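Local coordinates for protein probable oxidoreductase (Mycobacterium abscessus, PDB 4EYE) that is probably an oxidoreductase of the quinone oxidoreductase-like branch of the medium-chain dehydrogenase/reductase family, with a Rossmann-type domain suited to binding a nicotinamide dinucleotide, at residues His145-Ala150 with Gly170-Ala175; Ile188-Arg193 with Lys217-Ala222; Asn192-Thr197 with Pro210-Trp215; Phe199-Ser202 with Ile207-Pro210. One frame throughout, in Å; residues are numbered along the deposited sequence.

Interaction 1 (His145-Ala150 with Gly170-Ala175)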
loop_
_atom_site.group_PDB
_atom_site.type_symbol
_atom_site.label_atom_id
_atom_site.label_comp_id
_atom_site.label_asym_id
_atom_site.label_seq_id
_atom_site.Cartn_x
_atom_site.Cartn_y
_atom_site.Cartn_z
ATOM N N HIS A 145 -0.916 -5.466 3.360
ATOM C CA HIS A 145 -0.273 -5.983 4.556
ATOM C C HIS A 145 -0.254 -4.951 5.637
ATOM O O HIS A 145 -0.456 -5.283 6.786
ATOM C CB HIS A 145 1.178 -6.458 4.287
ATOM C CG HIS A 145 1.249 -7.782 3.645
ATOM N ND1 HIS A 145 1.430 -8.914 4.344
ATOM C CD2 HIS A 145 1.106 -8.163 2.306
ATOM C CE1 HIS A 145 1.392 -9.942 3.505
ATOM N NE2 HIS A 145 1.197 -9.481 2.271
ATOM N N THR A 146 -0.031 -3.682 5.275
ATOM C CA THR A 146 -0.090 -2.593 6.234
ATOM C C THR A 146 -1.463 -2.504 6.921
ATOM O O THR A 146 -1.544 -2.407 8.142
ATOM C CB THR A 146 0.230 -1.240 5.574
ATOM O OG1 THR A 146 1.541 -1.285 5.035
ATOM C CG2 THR A 146 0.146 -0.099 6.577
ATOM N N MET A 147 -2.515 -2.552 6.118
ATOM C CA MET A 147 -3.868 -2.414 6.622
ATOM C C MET A 147 -4.374 -3.672 7.334
ATOM O O MET A 147 -5.076 -3.533 8.324
ATOM C CB MET A 147 -4.844 -1.882 5.554
ATOM C CG MET A 147 -4.658 -0.383 5.197
ATOM S SD MET A 147 -4.600 0.725 6.660
ATOM C CE MET A 147 -6.083 0.228 7.540
ATOM N N TYR A 148 -3.927 -4.868 6.932
ATOM C CA TYR A 148 -4.244 -6.092 7.693
ATOM C C TYR A 148 -3.653 -5.974 9.104
ATOM O O TYR A 148 -4.354 -6.166 10.100
ATOM C CB TYR A 148 -3.735 -7.372 7.035
ATOM C CG TYR A 148 -4.371 -8.600 7.641
ATOM C CD1 TYR A 148 -5.521 -9.150 7.080
ATOM C CD2 TYR A 148 -3.862 -9.174 8.780
ATOM C CE1 TYR A 148 -6.150 -10.244 7.638
ATOM C CE2 TYR A 148 -4.486 -10.270 9.365
ATOM C CZ TYR A 148 -5.627 -10.809 8.754
ATOM O OH TYR A 148 -6.237 -11.885 9.313
ATOM N N PHE A 149 -2.363 -5.688 9.166
ATOM C CA PHE A 149 -1.686 -5.388 10.418
ATOM C C PHE A 149 -2.373 -4.298 11.244
ATOM O O PHE A 149 -2.605 -4.493 12.424
ATOM C CB PHE A 149 -0.257 -4.969 10.098
ATOM C CG PHE A 149 0.484 -4.349 11.248
ATOM C CD1 PHE A 149 0.887 -5.124 12.348
ATOM C CD2 PHE A 149 0.864 -3.028 11.194
ATOM C CE1 PHE A 149 1.632 -4.565 13.374
ATOM C CE2 PHE A 149 1.606 -2.453 12.238
ATOM C CZ PHE A 149 1.993 -3.223 13.315
ATOM N N ALA A 150 -2.700 -3.165 10.619
ATOM C CA ALA A 150 -3.375 -2.065 11.319
ATOM C C ALA A 150 -4.664 -2.520 11.965
ATOM O O ALA A 150 -4.970 -2.165 13.119
ATOM C CB ALA A 150 -3.705 -0.888 10.355
ATOM N N GLY A 170 -7.084 6.731 -2.255
ATOM C CA GLY A 170 -5.675 6.490 -2.422
ATOM C C GLY A 170 -5.373 4.999 -2.187
ATOM O O GLY A 170 -6.278 4.199 -1.982
ATOM N N GLY A 171 -4.093 4.635 -2.252
ATOM C CA GLY A 171 -3.696 3.214 -2.158
ATOM C C GLY A 171 -4.063 2.615 -0.811
ATOM O O GLY A 171 -4.729 1.601 -0.710
ATOM N N ILE A 172 -3.663 3.311 0.240
ATOM C CA ILE A 172 -3.918 2.859 1.571
ATOM C C ILE A 172 -5.401 2.865 1.887
ATOM O O ILE A 172 -5.930 1.899 2.391
ATOM C CB ILE A 172 -3.146 3.712 2.584
ATOM C CG1 ILE A 172 -1.667 3.414 2.440
ATOM C CG2 ILE A 172 -3.640 3.342 3.989
ATOM C CD1 ILE A 172 -1.302 2.098 3.146
ATOM N N GLY A 173 -6.078 3.951 1.522
ATOM C CA GLY A 173 -7.513 4.053 1.714
ATOM C C GLY A 173 -8.301 2.919 1.087
ATOM O O GLY A 173 -9.202 2.386 1.707
ATOM N N THR A 174 -7.965 2.558 -0.163
ATOM C CA THR A 174 -8.631 1.485 -0.867
ATOM C C THR A 174 -8.477 0.125 -0.177
ATOM O O THR A 174 -9.479 -0.588 0.033
ATOM C CB THR A 174 -8.084 1.385 -2.317
ATOM O OG1 THR A 174 -8.351 2.639 -2.961
ATOM C CG2 THR A 174 -8.751 0.261 -3.088
ATOM N N ALA A 175 -7.234 -0.193 0.216
ATOM C CA ALA A 175 -6.986 -1.367 1.024
ATOM C C ALA A 175 -7.760 -1.300 2.350
ATOM O O ALA A 175 -8.306 -2.293 2.830
ATOM C CB ALA A 175 -5.475 -1.555 1.271
#

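Interaction 2 (Ile188-Arg193 with Lys217-Ala222)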
loop_
_atom_site.group_PDB
_atom_site.type_symbol
_atom_site.label_atom_id
_atom_site.label_comp_id
_atom_site.label_asym_id
_atom_site.label_seq_id
_atom_site.Cartn_x
_atom_site.Cartn_y
_atom_site.Cartn_z
ATOM N N ILE A 188 -17.524 4.057 6.335
ATOM C CA ILE A 188 -17.811 5.397 5.854
ATOM C C ILE A 188 -16.493 5.913 5.294
ATOM O O ILE A 188 -15.480 5.858 5.997
ATOM C CB ILE A 188 -18.298 6.325 6.994
ATOM C CG1 ILE A 188 -19.631 5.830 7.565
ATOM C CG2 ILE A 188 -18.557 7.737 6.469
ATOM C CD1 ILE A 188 -19.983 6.431 8.917
ATOM N N ALA A 189 -16.506 6.377 4.048
ATOM C CA ALA A 189 -15.327 6.897 3.395
ATOM C C ALA A 189 -15.467 8.388 3.156
ATOM O O ALA A 189 -16.543 8.855 2.721
ATOM C CB ALA A 189 -15.136 6.182 2.076
ATOM N N VAL A 190 -14.404 9.136 3.438
ATOM C CA VAL A 190 -14.341 10.560 3.078
ATOM C C VAL A 190 -13.314 10.733 1.971
ATOM O O VAL A 190 -12.227 10.151 2.048
ATOM C CB VAL A 190 -13.964 11.433 4.268
ATOM C CG1 VAL A 190 -13.862 12.903 3.837
ATOM C CG2 VAL A 190 -15.040 11.297 5.346
ATOM N N VAL A 191 -13.693 11.452 0.919
ATOM C CA VAL A 191 -12.798 11.709 -0.200
ATOM C C VAL A 191 -12.443 13.193 -0.288
ATOM O O VAL A 191 -13.325 14.041 -0.304
ATOM C CB VAL A 191 -13.399 11.259 -1.551
ATOM C CG1 VAL A 191 -13.557 9.727 -1.600
ATOM C CG2 VAL A 191 -14.711 11.983 -1.866
ATOM N N ASN A 192 -11.160 13.526 -0.356
ATOM C CA ASN A 192 -10.824 14.896 -0.700
ATOM C C ASN A 192 -10.822 15.174 -2.210
ATOM O O ASN A 192 -10.814 16.333 -2.617
ATOM C CB ASN A 192 -9.573 15.414 0.014
ATOM C CG ASN A 192 -8.372 14.543 -0.166
ATOM O OD1 ASN A 192 -7.721 14.583 -1.215
ATOM N ND2 ASN A 192 -8.020 13.785 0.886
ATOM N N ARG A 193 -10.850 14.126 -3.032
ATOM C CA ARG A 193 -11.029 14.275 -4.490
ATOM C C ARG A 193 -12.447 13.814 -4.846
ATOM O O ARG A 193 -12.721 12.619 -4.900
ATOM C CB ARG A 193 -9.994 13.424 -5.244
ATOM C CG ARG A 193 -8.554 13.955 -5.177
ATOM C CD ARG A 193 -7.562 12.925 -5.717
ATOM N NE ARG A 193 -7.393 11.760 -4.815
ATOM C CZ ARG A 193 -6.696 10.666 -5.113
ATOM N NH1 ARG A 193 -6.048 10.567 -6.278
ATOM N NH2 ARG A 193 -6.624 9.663 -4.228
ATOM N N LYS A 217 -19.322 16.518 11.317
ATOM C CA LYS A 217 -20.699 16.458 11.812
ATOM C C LYS A 217 -21.521 15.515 10.952
ATOM O O LYS A 217 -22.337 14.758 11.476
ATOM C CB LYS A 217 -21.351 17.867 11.910
ATOM N N ALA A 218 -21.309 15.525 9.641
ATOM C CA ALA A 218 -22.020 14.571 8.767
ATOM C C ALA A 218 -21.630 13.095 9.077
ATOM O O ALA A 218 -22.476 12.199 9.048
ATOM C CB ALA A 218 -21.752 14.884 7.310
ATOM N N VAL A 219 -20.358 12.842 9.371
ATOM C CA VAL A 219 -19.946 11.484 9.754
ATOM C C VAL A 219 -20.734 11.066 10.993
ATOM O O VAL A 219 -21.329 9.992 11.023
ATOM C CB VAL A 219 -18.417 11.357 9.985
ATOM C CG1 VAL A 219 -18.058 10.026 10.645
ATOM C CG2 VAL A 219 -17.694 11.485 8.659
ATOM N N ARG A 220 -20.740 11.923 12.006
ATOM C CA ARG A 220 -21.509 11.645 13.212
ATOM C C ARG A 220 -22.973 11.336 12.938
ATOM O O ARG A 220 -23.527 10.382 13.491
ATOM C CB ARG A 220 -21.458 12.824 14.162
ATOM C CG ARG A 220 -20.235 12.853 15.041
ATOM C CD ARG A 220 -20.629 13.217 16.468
ATOM N NE ARG A 220 -19.522 12.817 17.296
ATOM C CZ ARG A 220 -19.486 11.778 18.117
ATOM N NH1 ARG A 220 -20.551 11.010 18.357
ATOM N NH2 ARG A 220 -18.343 11.530 18.730
ATOM N N GLU A 221 -23.601 12.159 12.103
ATOM C CA GLU A 221 -25.030 12.003 11.811
ATOM C C GLU A 221 -25.297 10.679 11.091
ATOM O O GLU A 221 -26.291 10.018 11.360
ATOM C CB GLU A 221 -25.569 13.195 10.984
ATOM C CG GLU A 221 -26.858 13.791 11.547
ATOM C CD GLU A 221 -26.815 15.307 11.613
ATOM O OE1 GLU A 221 -26.989 15.847 12.722
ATOM O OE2 GLU A 221 -26.578 15.959 10.572
ATOM N N ALA A 222 -24.387 10.296 10.194
ATOM C CA ALA A 222 -24.465 9.004 9.515
ATOM C C ALA A 222 -24.397 7.805 10.487
ATOM O O ALA A 222 -24.851 6.717 10.141
ATOM C CB ALA A 222 -23.394 8.887 8.429
#

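Interaction 3 (Asn192-Thr197 with Pro210-Trp215)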
loop_
_atom_site.group_PDB
_atom_site.type_symbol
_atom_site.label_atom_id
_atom_site.label_comp_id
_atom_site.label_asym_id
_atom_site.label_seq_id
_atom_site.Cartn_x
_atom_site.Cartn_y
_atom_site.Cartn_z
ATOM N N ASN A 192 -11.160 13.526 -0.356
ATOM C CA ASN A 192 -10.824 14.896 -0.700
ATOM C C ASN A 192 -10.822 15.174 -2.210
ATOM O O ASN A 192 -10.814 16.333 -2.617
ATOM C CB ASN A 192 -9.573 15.414 0.014
ATOM C CG ASN A 192 -8.372 14.543 -0.166
ATOM O OD1 ASN A 192 -7.721 14.583 -1.215
ATOM N ND2 ASN A 192 -8.020 13.785 0.886
ATOM N N ARG A 193 -10.850 14.126 -3.032
ATOM C CA ARG A 193 -11.029 14.275 -4.490
ATOM C C ARG A 193 -12.447 13.814 -4.846
ATOM O O ARG A 193 -12.721 12.619 -4.900
ATOM C CB ARG A 193 -9.994 13.424 -5.244
ATOM C CG ARG A 193 -8.554 13.955 -5.177
ATOM C CD ARG A 193 -7.562 12.925 -5.717
ATOM N NE ARG A 193 -7.393 11.760 -4.815
ATOM C CZ ARG A 193 -6.696 10.666 -5.113
ATOM N NH1 ARG A 193 -6.048 10.567 -6.278
ATOM N NH2 ARG A 193 -6.624 9.663 -4.228
ATOM N N THR A 194 -13.365 14.758 -5.047
ATOM C CA THR A 194 -14.782 14.403 -5.193
ATOM C C THR A 194 -15.057 13.627 -6.496
ATOM O O THR A 194 -16.025 12.885 -6.576
ATOM C CB THR A 194 -15.706 15.629 -5.065
ATOM O OG1 THR A 194 -15.434 16.536 -6.136
ATOM C CG2 THR A 194 -15.494 16.343 -3.706
ATOM N N ALA A 195 -14.200 13.780 -7.499
ATOM C CA ALA A 195 -14.272 12.954 -8.709
ATOM C C ALA A 195 -14.048 11.434 -8.431
ATOM O O ALA A 195 -14.328 10.603 -9.300
ATOM C CB ALA A 195 -13.272 13.465 -9.755
ATOM N N ALA A 196 -13.572 11.073 -7.236
ATOM C CA ALA A 196 -13.337 9.646 -6.876
ATOM C C ALA A 196 -14.505 9.019 -6.148
ATOM O O ALA A 196 -14.415 7.863 -5.706
ATOM C CB ALA A 196 -12.079 9.518 -6.000
ATOM N N THR A 197 -15.589 9.778 -5.988
ATOM C CA THR A 197 -16.744 9.322 -5.226
ATOM C C THR A 197 -17.297 7.977 -5.715
ATOM O O THR A 197 -17.530 7.084 -4.905
ATOM C CB THR A 197 -17.880 10.395 -5.226
ATOM O OG1 THR A 197 -17.391 11.565 -4.570
ATOM C CG2 THR A 197 -19.105 9.890 -4.471
ATOM N N PRO A 210 -17.959 13.881 1.006
ATOM C CA PRO A 210 -16.890 14.741 0.538
ATOM C C PRO A 210 -16.213 15.458 1.711
ATOM O O PRO A 210 -16.841 15.712 2.726
ATOM C CB PRO A 210 -17.611 15.722 -0.385
ATOM C CG PRO A 210 -18.989 15.815 0.172
ATOM C CD PRO A 210 -19.288 14.482 0.803
ATOM N N LEU A 211 -14.927 15.742 1.587
ATOM C CA LEU A 211 -14.219 16.472 2.626
ATOM C C LEU A 211 -14.476 17.947 2.397
ATOM O O LEU A 211 -13.767 18.580 1.634
ATOM C CB LEU A 211 -12.715 16.188 2.577
ATOM C CG LEU A 211 -11.882 16.891 3.665
ATOM C CD1 LEU A 211 -11.990 16.153 5.001
ATOM C CD2 LEU A 211 -10.415 17.028 3.231
ATOM N N GLU A 212 -15.540 18.452 3.010
ATOM C CA GLU A 212 -15.941 19.863 2.924
ATOM C C GLU A 212 -16.320 20.332 4.316
ATOM O O GLU A 212 -16.408 19.515 5.215
ATOM C CB GLU A 212 -17.163 20.009 2.009
ATOM C CG GLU A 212 -16.813 19.906 0.525
ATOM C CD GLU A 212 -17.997 19.548 -0.356
ATOM O OE1 GLU A 212 -19.124 19.512 0.162
ATOM O OE2 GLU A 212 -17.772 19.283 -1.561
ATOM N N GLU A 213 -16.604 21.627 4.477
ATOM C CA GLU A 213 -17.026 22.172 5.770
ATOM C C GLU A 213 -18.146 21.321 6.346
ATOM O O GLU A 213 -19.090 20.955 5.640
ATOM C CB GLU A 213 -17.484 23.646 5.646
ATOM N N GLY A 214 -18.023 20.991 7.625
ATOM C CA GLY A 214 -19.037 20.220 8.350
ATOM C C GLY A 214 -18.989 18.695 8.167
ATOM O O GLY A 214 -19.881 17.990 8.634
ATOM N N TRP A 215 -17.976 18.175 7.494
ATOM C CA TRP A 215 -17.939 16.709 7.213
ATOM C C TRP A 215 -17.920 15.887 8.483
ATOM O O TRP A 215 -18.542 14.823 8.540
ATOM C CB TRP A 215 -16.775 16.353 6.296
ATOM C CG TRP A 215 -15.422 16.488 6.932
ATOM C CD1 TRP A 215 -14.585 17.590 6.940
ATOM C CD2 TRP A 215 -14.697 15.461 7.695
ATOM N NE1 TRP A 215 -13.431 17.320 7.639
ATOM C CE2 TRP A 215 -13.437 16.057 8.099
ATOM C CE3 TRP A 215 -14.969 14.164 8.068
ATOM C CZ2 TRP A 215 -12.498 15.355 8.847
ATOM C CZ3 TRP A 215 -14.019 13.465 8.814
ATOM C CH2 TRP A 215 -12.828 14.047 9.208
#

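Interaction 4 (Phe199-Ser202 with Ile207-Pro210)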
loop_
_atom_site.group_PDB
_atom_site.type_symbol
_atom_site.label_atom_id
_atom_site.label_comp_id
_atom_site.label_asym_id
_atom_site.label_seq_id
_atom_site.Cartn_x
_atom_site.Cartn_y
_atom_site.Cartn_z
ATOM N N PHE A 199 -15.783 5.714 -7.657
ATOM C CA PHE A 199 -14.730 4.723 -7.489
ATOM C C PHE A 199 -14.782 4.154 -6.092
ATOM O O PHE A 199 -14.820 2.948 -5.900
ATOM C CB PHE A 199 -13.361 5.325 -7.738
ATOM C CG PHE A 199 -12.227 4.381 -7.377
ATOM C CD1 PHE A 199 -11.871 3.367 -8.236
ATOM C CD2 PHE A 199 -11.577 4.489 -6.161
ATOM C CE1 PHE A 199 -10.828 2.483 -7.894
ATOM C CE2 PHE A 199 -10.553 3.610 -5.817
ATOM C CZ PHE A 199 -10.195 2.602 -6.677
ATOM N N VAL A 200 -14.785 5.039 -5.109
ATOM C CA VAL A 200 -14.805 4.633 -3.708
ATOM C C VAL A 200 -16.036 3.828 -3.366
ATOM O O VAL A 200 -15.941 2.781 -2.689
ATOM C CB VAL A 200 -14.592 5.861 -2.780
ATOM C CG1 VAL A 200 -15.009 5.553 -1.360
ATOM C CG2 VAL A 200 -13.120 6.272 -2.857
ATOM N N LYS A 201 -17.205 4.286 -3.851
ATOM C CA LYS A 201 -18.415 3.483 -3.706
ATOM C C LYS A 201 -18.210 2.083 -4.311
ATOM O O LYS A 201 -18.551 1.091 -3.694
ATOM C CB LYS A 201 -19.631 4.209 -4.345
ATOM C CG LYS A 201 -20.959 3.639 -3.914
ATOM C CD LYS A 201 -21.282 3.836 -2.426
ATOM C CE LYS A 201 -22.560 3.077 -2.038
ATOM N NZ LYS A 201 -22.715 3.017 -0.544
ATOM N N SER A 202 -17.638 1.996 -5.514
ATOM C CA SER A 202 -17.454 0.692 -6.156
ATOM C C SER A 202 -16.501 -0.228 -5.364
ATOM O O SER A 202 -16.581 -1.450 -5.463
ATOM C CB SER A 202 -16.930 0.845 -7.588
ATOM O OG SER A 202 -15.525 1.139 -7.605
ATOM N N ILE A 207 -20.999 4.373 2.867
ATOM C CA ILE A 207 -21.406 5.769 2.756
ATOM C C ILE A 207 -20.150 6.511 2.312
ATOM O O ILE A 207 -19.060 6.271 2.870
ATOM C CB ILE A 207 -21.874 6.338 4.114
ATOM C CG1 ILE A 207 -23.288 5.841 4.475
ATOM C CG2 ILE A 207 -21.867 7.862 4.077
ATOM C CD1 ILE A 207 -23.363 4.918 5.681
ATOM N N VAL A 208 -20.281 7.322 1.264
ATOM C CA VAL A 208 -19.195 8.183 0.851
ATOM C C VAL A 208 -19.575 9.637 1.121
ATOM O O VAL A 208 -20.697 10.027 0.895
ATOM C CB VAL A 208 -18.836 7.981 -0.628
ATOM C CG1 VAL A 208 -17.643 8.848 -0.996
ATOM C CG2 VAL A 208 -18.536 6.516 -0.887
ATOM N N LEU A 209 -18.625 10.414 1.630
ATOM C CA LEU A 209 -18.833 11.813 1.971
ATOM C C LEU A 209 -17.675 12.643 1.471
ATOM O O LEU A 209 -16.529 12.184 1.511
ATOM C CB LEU A 209 -18.933 11.992 3.487
ATOM C CG LEU A 209 -20.205 11.464 4.129
ATOM C CD1 LEU A 209 -19.989 11.404 5.631
ATOM C CD2 LEU A 209 -21.388 12.348 3.746
ATOM N N PRO A 210 -17.959 13.881 1.006
ATOM C CA PRO A 210 -16.890 14.741 0.538
ATOM C C PRO A 210 -16.213 15.458 1.711
ATOM O O PRO A 210 -16.841 15.712 2.726
ATOM C CB PRO A 210 -17.611 15.722 -0.385
ATOM C CG PRO A 210 -18.989 15.815 0.172
ATOM C CD PRO A 210 -19.288 14.482 0.803
#

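Interaction 1 (His145-Ala150 with Gly170-Ala175)
Met147 meets Ile172 and Ala175 where helix 143-154 packs on helix 171-182, the first helix of the Rossmann-type domain after its glycine-rich turn. The short helical segments cross at -53°, with their axes 9.4 Å apart at the closest point. Met147 does most of the work. The bend at chi2 (-50°) brings SD beside Ile172 CG2, and the two side chains cross at about a right angle. Met147 SD lies 3.9 Å from Ile172 CG2, the branch methyl, while Met147 CG is 4.2 Å from Ala175 CB, one turn further along. The same CG also sits 3.8 Å from the backbone oxygen Ile172 O, a packing contact. At the margin, Thr146 CG2 comes within 4.3 Å of Ile172 CD1, the far end of the isoleucine.

Further out, the hydroxyl of Thr146 is hydrogen-bonded to Ala142 O, just before the start of helix 143-154, and a methylpentanediol molecule, probably from the crystallisation liquor, lies beside this threonine. His145, on another side of the helix, is anchored through ND1 to Thr297 OG1. The start of helix 171-182 is pinned at Gly170, its N-cap: Gly170 O accepts both Thr174 N and, at 2.8 Å, Thr174 OG1, the two donors arriving from opposite faces of the carbonyl plane.

Interaction 2 (Ile188-Arg193 with Lys217-Ala222)
Ile188 and Val219 mark the nearest passage of the two backbones, with their CA atoms 7.5 Å apart. Strand 188-191 and helix 217-222 run almost antiparallel, 163° between their directions, and their axes approach to 10.3 Å. This is the usual layering of a Rossmann-type fold, a helix lying along one face of the parallel sheet. On the strand, Ile188 and Val190 direct their CB atoms at the helix, whereas Ala189 between them faces the other layer and packs on Val200 of helix 197-203.

Ile188 reaches furthest. Its outer bond is extended (chi2 164°), which carries CD1 out to Ala222 CB at 4.2 Å, while its branch methyl CG2 lies 4.4 Å from Val219 CG2. That one valine methyl serves both strand residues, since Val190 CG2 comes to within 4.2 Å of Val219 CG2. Leu164 of strand 162-165 and Leu209 of strand 207-210 also touch Val219, so the helix spans three neighbouring strands of the sheet.

Arg220 points away from the strand, and its NE is bonded to Arg245 O. What remains between the segments is methyl against methyl at ordinary van der Waals spacing. Such a contact holds by close fit and exclusion of water, and sets no hydrogen-bond geometry between strand and helix.

Interaction 3 (Asn192-Thr197 with Pro210-Trp215)
Leu211 meets Asn192 with one methyl and lays the other, CD1, on a face of the Trp215 indole, 3.2 Å above the ring plane and offset toward the rim. At the edge of the same ring, in its plane, stands Glu212 O. That carbonyl is also the acceptor for Trp215 N, at 3.1 Å, in the type II turn from Glu212 to Trp215, whose third residue, Gly214, has a positive phi and caps the following helix.

Across the contact it is aliphatic atoms that touch. Leu211 CD2 rests 3.7 Å from Asn192 CB, and Leu211 CB lies 4.0 Å from Asn192 CA, so the leucine packs against the base of the asparagine and not its carboxamide. These are the loops that leave two adjacent strands of the Rossmann-type sheet, 186-191 and 207-210, at their C-terminal ends. In dehydrogenases of this fold the loop after the second strand usually lies near the adenosine ribose of the cofactor. Arg193 turns away from the other loop, its NH1 held by Gly332 O and Val334 O.

Thr194 holds its OG1 between the backbone N and the carbonyl carbon (chi1 64°), which turns CG2 toward the CB corner of the proline ring, at a slant: Thr194 CG2 is 4.0 Å from Pro210 CB. The carboxylate of Glu212 is more distant, with OE2 4.3 Å from Thr194 CG2. Behind this threonine, Thr194 O accepts from two donors of Thr197: the backbone N and, at 2.8 Å and a C=O...donor angle of 129°, the hydroxyl OG1.

Interaction 4 (Phe199-Ser202 with Ile207-Pro210)
Val200 and Val208 face each other slantwise, each sending a different branch into the contact. In Val200 the touching methyl is CG1, set opposite the backbone N (chi1 163°); in Val208 it is CG2, the methyl anti to the carbonyl carbon. Val200 CG1 and Val208 CG2 come to 3.7 Å, and the same Val208 CG2 lies 3.9 Å from the backbone atom Lys201 N, so this methyl nestles against the helix backbone as well.

Lys201 passes Val208 obliquely from a neighbouring position on the helix. Its chain bends at chi2 (66°) and then runs straight, taking Lys201 CD past Val208 CG2 at 4.1 Å. The amine beyond it is bonded to Ala205 O, in the turn between helix and strand, which ties the lysine's end back to its own connection. Ile207 points its CB away, toward the other face of the sheet. One turn of the helix is braced on the side of Phe199, where Ser202 OG donates to Phe199 O at 2.6 Å.

The pair belongs to the beta-alpha-beta unit of strand 186-191, helix 197-203 and strand 207-210: Val200 also touches Ala189 and Val191 of the neighbouring strand and Ile177 of helix 171-182.

In the fold
Following the chain from the N terminus, interaction 1 comes first and closes a loop of 19 residues that includes strand 162-165, before any other contact opens. Interactions 2 and 3 then start from the same stretch, sharing Asn192 and Arg193, and close later at 217-222 and 210-215. Interaction 4 is nested inside the loop of interaction 2 and ends on the same stretch as interaction 3, with Pro210 in common. Backbone pairing of Ala189 with Ile207 and Leu209 joins interactions 2 and 4 through the sheet. Phe199 against Thr174 links interaction 4 to interaction 1 on one face of the sheet, while interaction 2 brings helix 215-222 onto the other.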